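Local coordinates for protein PHOX (Pseudomonas fluorescens, PDB 4A9V) that hydrolyses phosphate monoesters as an alkaline phosphatase of the PhoX family, using a complex iron-calcium cofactor held within a beta-propeller, at residues 108-113 and 229-234; 207-212 and 234-239. One frame throughout, in Å; residues are numbered along the deposited sequence. Where two conformers were deposited one is given.

Contact 1 (108-113 and 229-234); sequences EDVRKA and PFDPRF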
ATOM      1  N   GLU A 108     -26.598   5.032   8.328  1.00 11.83           N
ATOM      2  CA  GLU A 108     -26.103   6.096   7.464  1.00 11.30           C
ATOM      3  C   GLU A 108     -24.666   6.476   7.798  1.00 10.44           C
ATOM      4  O   GLU A 108     -23.854   6.673   6.895  1.00 10.18           O
ATOM      5  CB  GLU A 108     -27.023   7.318   7.512  1.00 14.13           C
ATOM      6  CG  GLU A 108     -28.138   7.279   6.470  1.00 21.67           C
ATOM      7  CD  GLU A 108     -27.616   7.357   5.040  1.00 24.42           C
ATOM      8  OE1 GLU A 108     -26.931   8.351   4.714  1.00 23.92           O
ATOM      9  OE2 GLU A 108     -27.973   6.484   4.208  1.00 22.04           O
ATOM     10  N   ASP A 109     -24.311   6.492   9.083  1.00 10.85           N
ATOM     11  CA  ASP A 109     -22.913   6.757   9.448  1.00  9.85           C
ATOM     12  C   ASP A 109     -21.983   5.674   8.889  1.00  8.92           C
ATOM     13  O   ASP A 109     -20.875   5.969   8.437  1.00  8.90           O
ATOM     14  CB  ASP A 109     -22.726   6.834  10.966  1.00 10.11           C
ATOM     15  CG  ASP A 109     -23.113   8.183  11.565  1.00 11.84           C
ATOM     16  OD1 ASP A 109     -23.581   9.085  10.831  1.00 12.82           O
ATOM     17  OD2 ASP A 109     -22.982   8.306  12.805  1.00 12.74           O
ATOM     18  N   VAL A 110     -22.407   4.416   8.957  1.00  8.98           N
ATOM     19  CA  VAL A 110     -21.584   3.318   8.436  1.00  9.26           C
ATOM     20  C   VAL A 110     -21.451   3.382   6.911  1.00  8.37           C
ATOM     21  O   VAL A 110     -20.350   3.267   6.371  1.00  8.84           O
ATOM     22  CB  VAL A 110     -22.148   1.951   8.867  1.00 10.20           C
ATOM     23  CG1 VAL A 110     -21.416   0.828   8.147  1.00  9.86           C
ATOM     24  CG2 VAL A 110     -22.030   1.793  10.376  1.00 10.56           C
ATOM     25  N   ARG A 111     -22.552   3.691   6.232  1.00  9.18           N
ATOM     26  CA  ARG A 111     -22.499   3.938   4.794  1.00  8.96           C
ATOM     27  C   ARG A 111     -21.525   5.065   4.450  1.00  8.49           C
ATOM     28  O   ARG A 111     -20.768   4.982   3.483  1.00  8.65           O
ATOM     29  CB  ARG A 111     -23.893   4.288   4.289  1.00  9.97           C
ATOM     30  CG  ARG A 111     -23.957   4.507   2.793  1.00 10.25           C
ATOM     31  CD  ARG A 111     -25.306   5.057   2.388  1.00 12.30           C
ATOM     32  NE  ARG A 111     -25.270   5.551   1.020  1.00 13.20           N
ATOM     33  CZ  ARG A 111     -26.270   6.201   0.439  1.00 14.21           C
ATOM     34  NH1 ARG A 111     -27.378   6.464   1.118  1.00 16.66           N
ATOM     35  NH2 ARG A 111     -26.161   6.598  -0.820  1.00 16.08           N
ATOM     36  N   LYS A 112     -21.507   6.110   5.270  1.00  8.63           N
ATOM     37  CA  LYS A 112     -20.632   7.251   5.041  1.00  8.16           C
ATOM     38  C   LYS A 112     -19.152   6.877   5.212  1.00  8.00           C
ATOM     39  O   LYS A 112     -18.307   7.314   4.437  1.00  8.36           O
ATOM     40  CB  LYS A 112     -21.015   8.378   5.995  1.00  8.99           C
ATOM     41  CG  LYS A 112     -20.222   9.655   5.850  1.00  9.47           C
ATOM     42  CD  LYS A 112     -20.871  10.770   6.649  1.00 10.54           C
ATOM     43  CE  LYS A 112     -19.920  11.924   6.871  1.00 12.24           C
ATOM     44  NZ  LYS A 112     -20.579  13.060   7.574  1.00 10.64           N
ATOM     45  N   ALA A 113     -18.842   6.040   6.200  1.00  7.88           N
ATOM     46  CA  ALA A 113     -17.475   5.535   6.383  1.00  7.49           C
ATOM     47  C   ALA A 113     -17.059   4.661   5.203  1.00  6.85           C
ATOM     48  O   ALA A 113     -15.963   4.816   4.670  1.00  7.58           O
ATOM     49  CB  ALA A 113     -17.356   4.772   7.698  1.00  9.02           C
ATOM     50  N   PRO A 229     -22.501  -3.109  14.302  1.00 11.41           N
ATOM     51  CA  PRO A 229     -23.756  -2.901  15.035  1.00 12.76           C
ATOM     52  C   PRO A 229     -24.867  -2.308  14.172  1.00 13.10           C
ATOM     53  O   PRO A 229     -26.037  -2.390  14.544  1.00 16.29           O
ATOM     54  CB  PRO A 229     -23.357  -1.924  16.146  1.00 14.68           C
ATOM     55  CG  PRO A 229     -21.895  -2.135  16.325  1.00 14.56           C
ATOM     56  CD  PRO A 229     -21.387  -2.389  14.938  1.00 12.27           C
ATOM     57  N   PHE A 230     -24.516  -1.774  13.004  1.00 12.10           N
ATOM     58  CA  PHE A 230     -25.494  -1.099  12.158  1.00 13.08           C
ATOM     59  C   PHE A 230     -25.591  -1.693  10.754  1.00 13.16           C
ATOM     60  O   PHE A 230     -26.572  -1.440  10.052  1.00 16.41           O
ATOM     61  CB  PHE A 230     -25.189   0.395  12.082  1.00 13.87           C
ATOM     62  CG  PHE A 230     -25.228   1.085  13.413  1.00 14.90           C
ATOM     63  CD1 PHE A 230     -26.438   1.347  14.028  1.00 19.07           C
ATOM     64  CD2 PHE A 230     -24.060   1.347  14.106  1.00 16.77           C
ATOM     65  CE1 PHE A 230     -26.485   1.886  15.298  1.00 21.69           C
ATOM     66  CE2 PHE A 230     -24.098   1.920  15.362  1.00 22.02           C
ATOM     67  CZ  PHE A 230     -25.312   2.176  15.965  1.00 21.69           C
ATOM     68  N   ASP A 231     -24.542  -2.381  10.310  1.00 13.23           N
ATOM     69  CA  ASP A 231     -24.545  -3.042   8.999  1.00 11.71           C
ATOM     70  C   ASP A 231     -24.191  -4.516   9.174  1.00 10.66           C
ATOM     71  O   ASP A 231     -23.047  -4.853   9.466  1.00 11.47           O
ATOM     72  CB  ASP A 231     -23.570  -2.360   8.033  1.00 11.18           C
ATOM     73  CG  ASP A 231     -23.664  -2.913   6.628  1.00 11.02           C
ATOM     74  OD1 ASP A 231     -24.160  -4.051   6.472  1.00 11.68           O
ATOM     75  OD2 ASP A 231     -23.170  -2.256   5.684  1.00 13.13           O
ATOM     76  N   PRO A 232     -25.199  -5.399   9.083  1.00 11.24           N
ATOM     77  CA  PRO A 232     -24.968  -6.798   9.432  1.00 12.59           C
ATOM     78  C   PRO A 232     -24.051  -7.545   8.471  1.00  9.70           C
ATOM     79  O   PRO A 232     -23.608  -8.647   8.793  1.00 10.30           O
ATOM     80  CB  PRO A 232     -26.368  -7.413   9.404  1.00 15.15           C
ATOM     81  CG  PRO A 232     -27.194  -6.489   8.581  1.00 21.23           C
ATOM     82  CD  PRO A 232     -26.617  -5.124   8.802  1.00 13.52           C
ATOM     83  N   ARG A 233     -23.701  -6.929   7.341  1.00 10.34           N
ATOM     84  CA  ARG A 233     -22.730  -7.525   6.436  1.00  9.84           C
ATOM     85  C   ARG A 233     -21.396  -7.770   7.151  1.00  9.11           C
ATOM     86  O   ARG A 233     -20.651  -8.675   6.794  1.00  9.56           O
ATOM     87  CB  ARG A 233     -22.538  -6.628   5.212  1.00 10.18           C
ATOM     88  CG  ARG A 233     -21.632  -7.221   4.145  1.00  9.45           C
ATOM     89  CD  ARG A 233     -21.815  -6.563   2.788  1.00  9.33           C
ATOM     90  NE  ARG A 233     -21.370  -5.174   2.764  1.00  9.64           N
ATOM     91  CZ  ARG A 233     -20.259  -4.762   2.162  1.00  9.38           C
ATOM     92  NH1 ARG A 233     -19.286  -5.624   1.900  1.00  9.20           N
ATOM     93  NH2 ARG A 233     -20.112  -3.484   1.848  1.00  9.68           N
ATOM     94  N   PHE A 234     -21.119  -6.947   8.155  1.00  8.79           N
ATOM     95  CA  PHE A 234     -19.863  -6.983   8.893  1.00  8.70           C
ATOM     96  C   PHE A 234     -19.966  -7.733  10.224  1.00  8.81           C
ATOM     97  O   PHE A 234     -18.996  -7.779  10.992  1.00  9.54           O
ATOM     98  CB  PHE A 234     -19.375  -5.551   9.120  1.00  8.67           C
ATOM     99  CG  PHE A 234     -19.028  -4.835   7.839  1.00  8.42           C
ATOM    100  CD1 PHE A 234     -17.836  -5.094   7.193  1.00  9.06           C
ATOM    101  CD2 PHE A 234     -19.984  -4.100   7.162  1.00  9.06           C
ATOM    102  CE1 PHE A 234     -17.585  -4.587   5.933  1.00 10.16           C
ATOM    103  CE2 PHE A 234     -19.741  -3.587   5.897  1.00 10.67           C
ATOM    104  CZ  PHE A 234     -18.547  -3.851   5.273  1.00 10.54           C
TER
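V110, on helix 107-115, reaches across to F230 and D231 of the loop 229-234; the nearest CA atoms, those of V110 and F230, are 7.0 Å apart. At the start of the helical segment, E108 serves its own helix. Its OE2 receives R111 NH1 at 3.1 Å through the syn lone pair and close to the guanidinium plane, a salt bridge on the flank turned from the loop. D109 OD2 is bonded to the backbone N of Q105 and to H100 NE2, tying the helix to the chain that leads into it. V110 carries the contact with both branches. With CG1 anti to the backbone N (chi1 171°), CG1 comes against D231 CB at 3.8 Å, while CG2 meets F230 CB at 3.9 Å. The valine thus straddles two successive beta carbons of the loop and meets the F230 ring only obliquely, leaving a small apolar junction without a hydrogen bond across it. R111 binds E61 through NH2, besides its bond to E108, and K112 NZ is bonded to the carbonyls of G55 and L97. A113 lies against W227, a residue that V110 also touches. The loop is held in shape from within: D231 OD1 accepts R233 N at 3.0 Å from above the carboxylate plane, and D231 O accepts F234 N at 3.1 Å. F234 CZ lies 3.6 Å above the guanidinium plane of R233, over its centre, and D231 CG sits at the edge of the F234 ring. The D231 turn is an Asx turn leading into a short 3-10 segment, and it packs against a helix inserted between strands 82-89 and 118-127 of a four-stranded antiparallel sheet of the beta-propeller.

Contact 2 (207-212 and 234-239); sequences QQFDPA and FDMAKN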
ATOM      1  N   GLN A 207     -18.072 -14.673  20.429  1.00 13.57           N
ATOM      2  CA  GLN A 207     -18.004 -15.334  19.127  0.50 10.94           C
ATOM      3  C   GLN A 207     -16.840 -16.315  19.069  1.00 11.35           C
ATOM      4  O   GLN A 207     -15.694 -15.903  19.277  1.00 14.27           O
ATOM      5  CB  GLN A 207     -17.817 -14.267  18.044  0.50  8.75           C
ATOM      6  CG  GLN A 207     -17.842 -14.786  16.615  0.50  8.60           C
ATOM      7  CD  GLN A 207     -19.164 -15.442  16.252  0.50  9.22           C
ATOM      8  OE1 GLN A 207     -20.217 -14.805  16.292  0.50 11.39           O
ATOM      9  NE2 GLN A 207     -19.104 -16.701  15.825  0.50  9.19           N
ATOM     10  N   GLN A 208     -17.112 -17.550  18.659  1.00 12.90           N
ATOM     11  CA  GLN A 208     -16.075 -18.498  18.311  1.00 12.96           C
ATOM     12  C   GLN A 208     -15.544 -18.200  16.924  1.00 14.42           C
ATOM     13  O   GLN A 208     -16.317 -17.939  15.991  1.00 16.61           O
ATOM     14  CB  GLN A 208     -16.628 -19.915  18.317  1.00 15.71           C
ATOM     15  CG  GLN A 208     -17.126 -20.382  19.664  1.00 15.09           C
ATOM     16  CD  GLN A 208     -17.570 -21.822  19.612  1.00 19.41           C
ATOM     17  OE1 GLN A 208     -18.252 -22.219  18.663  1.00 25.23           O
ATOM     18  NE2 GLN A 208     -16.926 -22.651  20.422  1.00 18.66           N
ATOM     19  N   PHE A 209     -14.224 -18.203  16.790  1.00 12.56           N
ATOM     20  CA  PHE A 209     -13.585 -18.090  15.492  1.00 11.82           C
ATOM     21  C   PHE A 209     -12.726 -19.318  15.238  1.00 11.29           C
ATOM     22  O   PHE A 209     -12.165 -19.889  16.170  1.00 13.29           O
ATOM     23  CB  PHE A 209     -12.729 -16.822  15.430  1.00 11.47           C
ATOM     24  CG  PHE A 209     -13.532 -15.548  15.485  1.00 12.03           C
ATOM     25  CD1 PHE A 209     -14.424 -15.239  14.475  1.00 12.89           C
ATOM     26  CD2 PHE A 209     -13.408 -14.673  16.552  1.00 13.61           C
ATOM     27  CE1 PHE A 209     -15.131 -14.054  14.490  1.00 14.04           C
ATOM     28  CE2 PHE A 209     -14.106 -13.475  16.566  1.00 15.08           C
ATOM     29  CZ  PHE A 209     -15.013 -13.197  15.564  1.00 14.48           C
ATOM     30  N   ASP A 210     -12.748 -19.799  13.999  1.00 11.77           N
ATOM     31  CA  ASP A 210     -12.005 -20.987  13.620  1.00 11.48           C
ATOM     32  C   ASP A 210     -10.539 -20.619  13.355  1.00 10.35           C
ATOM     33  O   ASP A 210     -10.158 -19.448  13.422  1.00 11.00           O
ATOM     34  CB  ASP A 210     -12.659 -21.663  12.398  1.00 12.52           C
ATOM     35  CG  ASP A 210     -12.576 -20.821  11.128  1.00 13.18           C
ATOM     36  OD1 ASP A 210     -11.518 -20.219  10.879  1.00 14.81           O
ATOM     37  OD2 ASP A 210     -13.493 -20.928  10.282  1.00 17.70           O
ATOM     38  N   PRO A 211      -9.680 -21.628  13.167  1.00 11.51           N
ATOM     39  CA  PRO A 211      -8.260 -21.323  13.102  1.00 12.15           C
ATOM     40  C   PRO A 211      -7.887 -20.370  11.963  1.00 10.25           C
ATOM     41  O   PRO A 211      -6.989 -19.551  12.121  1.00 11.24           O
ATOM     42  CB  PRO A 211      -7.621 -22.697  12.917  1.00 14.93           C
ATOM     43  CG  PRO A 211      -8.557 -23.626  13.621  1.00 16.32           C
ATOM     44  CD  PRO A 211      -9.930 -23.067  13.387  1.00 14.34           C
ATOM     45  N   ALA A 212      -8.565 -20.465  10.826  1.00 11.55           N
ATOM     46  CA  ALA A 212      -8.247 -19.592   9.700  1.00 11.17           C
ATOM     47  C   ALA A 212      -8.697 -18.159   9.986  1.00 10.76           C
ATOM     48  O   ALA A 212      -8.013 -17.196   9.623  1.00 11.96           O
ATOM     49  CB  ALA A 212      -8.887 -20.106   8.418  1.00 14.04           C
ATOM     50  N   PHE A 234     -21.119  -6.947   8.155  1.00  8.79           N
ATOM     51  CA  PHE A 234     -19.863  -6.983   8.893  1.00  8.70           C
ATOM     52  C   PHE A 234     -19.966  -7.733  10.224  1.00  8.81           C
ATOM     53  O   PHE A 234     -18.996  -7.779  10.992  1.00  9.54           O
ATOM     54  CB  PHE A 234     -19.375  -5.551   9.120  1.00  8.67           C
ATOM     55  CG  PHE A 234     -19.028  -4.835   7.839  1.00  8.42           C
ATOM     56  CD1 PHE A 234     -17.836  -5.094   7.193  1.00  9.06           C
ATOM     57  CD2 PHE A 234     -19.984  -4.100   7.162  1.00  9.06           C
ATOM     58  CE1 PHE A 234     -17.585  -4.587   5.933  1.00 10.16           C
ATOM     59  CE2 PHE A 234     -19.741  -3.587   5.897  1.00 10.67           C
ATOM     60  CZ  PHE A 234     -18.547  -3.851   5.273  1.00 10.54           C
ATOM     61  N   ASP A 235     -21.142  -8.309  10.490  1.00  8.80           N
ATOM     62  CA  ASP A 235     -21.395  -9.084  11.704  1.00 10.26           C
ATOM     63  C   ASP A 235     -21.133 -10.561  11.444  1.00  9.77           C
ATOM     64  O   ASP A 235     -21.899 -11.230  10.741  1.00 10.20           O
ATOM     65  CB  ASP A 235     -22.842  -8.866  12.141  1.00 10.09           C
ATOM     66  CG  ASP A 235     -23.198  -9.606  13.421  1.00 11.00           C
ATOM     67  OD1 ASP A 235     -22.345 -10.351  13.960  1.00 12.21           O
ATOM     68  OD2 ASP A 235     -24.330  -9.399  13.902  1.00 14.88           O
ATOM     69  N   MET A 236     -20.018 -11.048  11.982  1.00  9.68           N
ATOM     70  CA  MET A 236     -19.586 -12.426  11.766  1.00 10.54           C
ATOM     71  C   MET A 236     -20.538 -13.476  12.334  1.00 10.50           C
ATOM     72  O   MET A 236     -20.458 -14.640  11.942  1.00 11.83           O
ATOM     73  CB  MET A 236     -18.194 -12.636  12.357  1.00  9.73           C
ATOM     74  CG  MET A 236     -17.110 -11.835  11.664  1.00 10.89           C
ATOM     75  SD  MET A 236     -16.701 -12.521  10.048  1.00 11.45           S
ATOM     76  CE  MET A 236     -15.940 -14.077  10.500  1.00 11.29           C
ATOM     77  N   ALA A 237     -21.429 -13.082  13.241  1.00 11.79           N
ATOM     78  CA  ALA A 237     -22.449 -14.005  13.744  1.00 12.25           C
ATOM     79  C   ALA A 237     -23.444 -14.338  12.635  1.00 14.31           C
ATOM     80  O   ALA A 237     -24.170 -15.328  12.728  1.00 16.35           O
ATOM     81  CB  ALA A 237     -23.169 -13.417  14.951  1.00 15.42           C
ATOM     82  N   LYS A 238     -23.604 -13.412  11.692  1.00 11.62           N
ATOM     83  CA  LYS A 238     -24.611 -13.531  10.638  1.00 13.32           C
ATOM     84  C   LYS A 238     -24.004 -13.892   9.282  1.00 12.32           C
ATOM     85  O   LYS A 238     -24.603 -14.639   8.509  1.00 15.77           O
ATOM     86  CB  LYS A 238     -25.404 -12.226  10.525  1.00 15.44           C
ATOM     87  CG  LYS A 238     -26.193 -11.889  11.777  1.00 18.41           C
ATOM     88  CD  LYS A 238     -26.912 -10.552  11.676  1.00 25.92           C
ATOM     89  CE  LYS A 238     -27.967 -10.398  12.764  1.00 56.30           C
ATOM     90  NZ  LYS A 238     -28.744  -9.136  12.615  1.00 90.11           N
ATOM     91  N   ASN A 239     -22.845 -13.317   8.973  1.00 10.22           N
ATOM     92  CA  ASN A 239     -22.270 -13.409   7.636  1.00  9.47           C
ATOM     93  C   ASN A 239     -20.782 -13.735   7.674  1.00  9.43           C
ATOM     94  O   ASN A 239     -19.954 -12.978   7.161  1.00  9.30           O
ATOM     95  CB  ASN A 239     -22.488 -12.099   6.886  1.00 10.74           C
ATOM     96  CG  ASN A 239     -23.945 -11.851   6.586  1.00 11.12           C
ATOM     97  OD1 ASN A 239     -24.561 -12.591   5.822  1.00 13.69           O
ATOM     98  ND2 ASN A 239     -24.526 -10.869   7.253  1.00 11.62           N
TER
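With CG anti to the backbone N (chi1 -175°), Q207, described here in one of its two modelled conformers, lays CG over one face of the ring of F209, two residues on; the bend at chi2 then turns the amide toward A237. M236, bent at chi2 (-74°) and again at chi3, curls its methyl group round to the same ring. M236 presents CB to the edge of that ring, 4.0 Å from F209 CE1 and near the ring plane. M236 CE approaches the same ring carbon at 4.1 Å, so the curled thioether chain meets a single corner of the phenyl group, and the two side chains cross at about a right angle. Q207 CG lies 3.4 Å above the plane of the F209 ring and toward its rim. In this conformer Q207 OE1 stands 3.5 Å from A237 CB and is hydrogen-bonded to S202 OG. Its NE2 donates to Q208 O at 3.1 Å in a nearly straight bond (171°), with the acceptor close to the amide plane, which, in this conformer, would favour one rotation of the amide. The opposing loop is braced by D235. Its OD1 accepts A237 N at 3.0 Å from above the carboxylate plane, and its backbone O receives both K238 N and N239 N. D235 OD2 is bonded to S203 OG, and a backbone bond ties M236 to G201, six residues before Q207. Further along, D210, just before helix 211-216, is its N-cap, with OD1 accepting Q213 N. An Asx turn at D235 is therefore packed against the lead-in to a capped helix, both within the long excursion between the neighbouring antiparallel strands 189-193 and 249-252.

In the fold
Contacts 1 and 2 lie on the same side of the chain's centre, with their own centres about 17 Å apart. Along the chain their segments alternate: 108-113, 207-212, 229-234, 234-239. The last two share F234 and form one continuous loop, and a probable hydrogen bond from N239 ND2 to P232 O (2.9 Å) fastens the two halves together. Contact 2 packs the excursion between strands 189-193 and 249-252 on itself, whereas contact 1 joins that excursion to helix 107-115, which lies in the connection between strands 82-89 and 118-127 of a different sheet. Both lie away from the iron-calcium site.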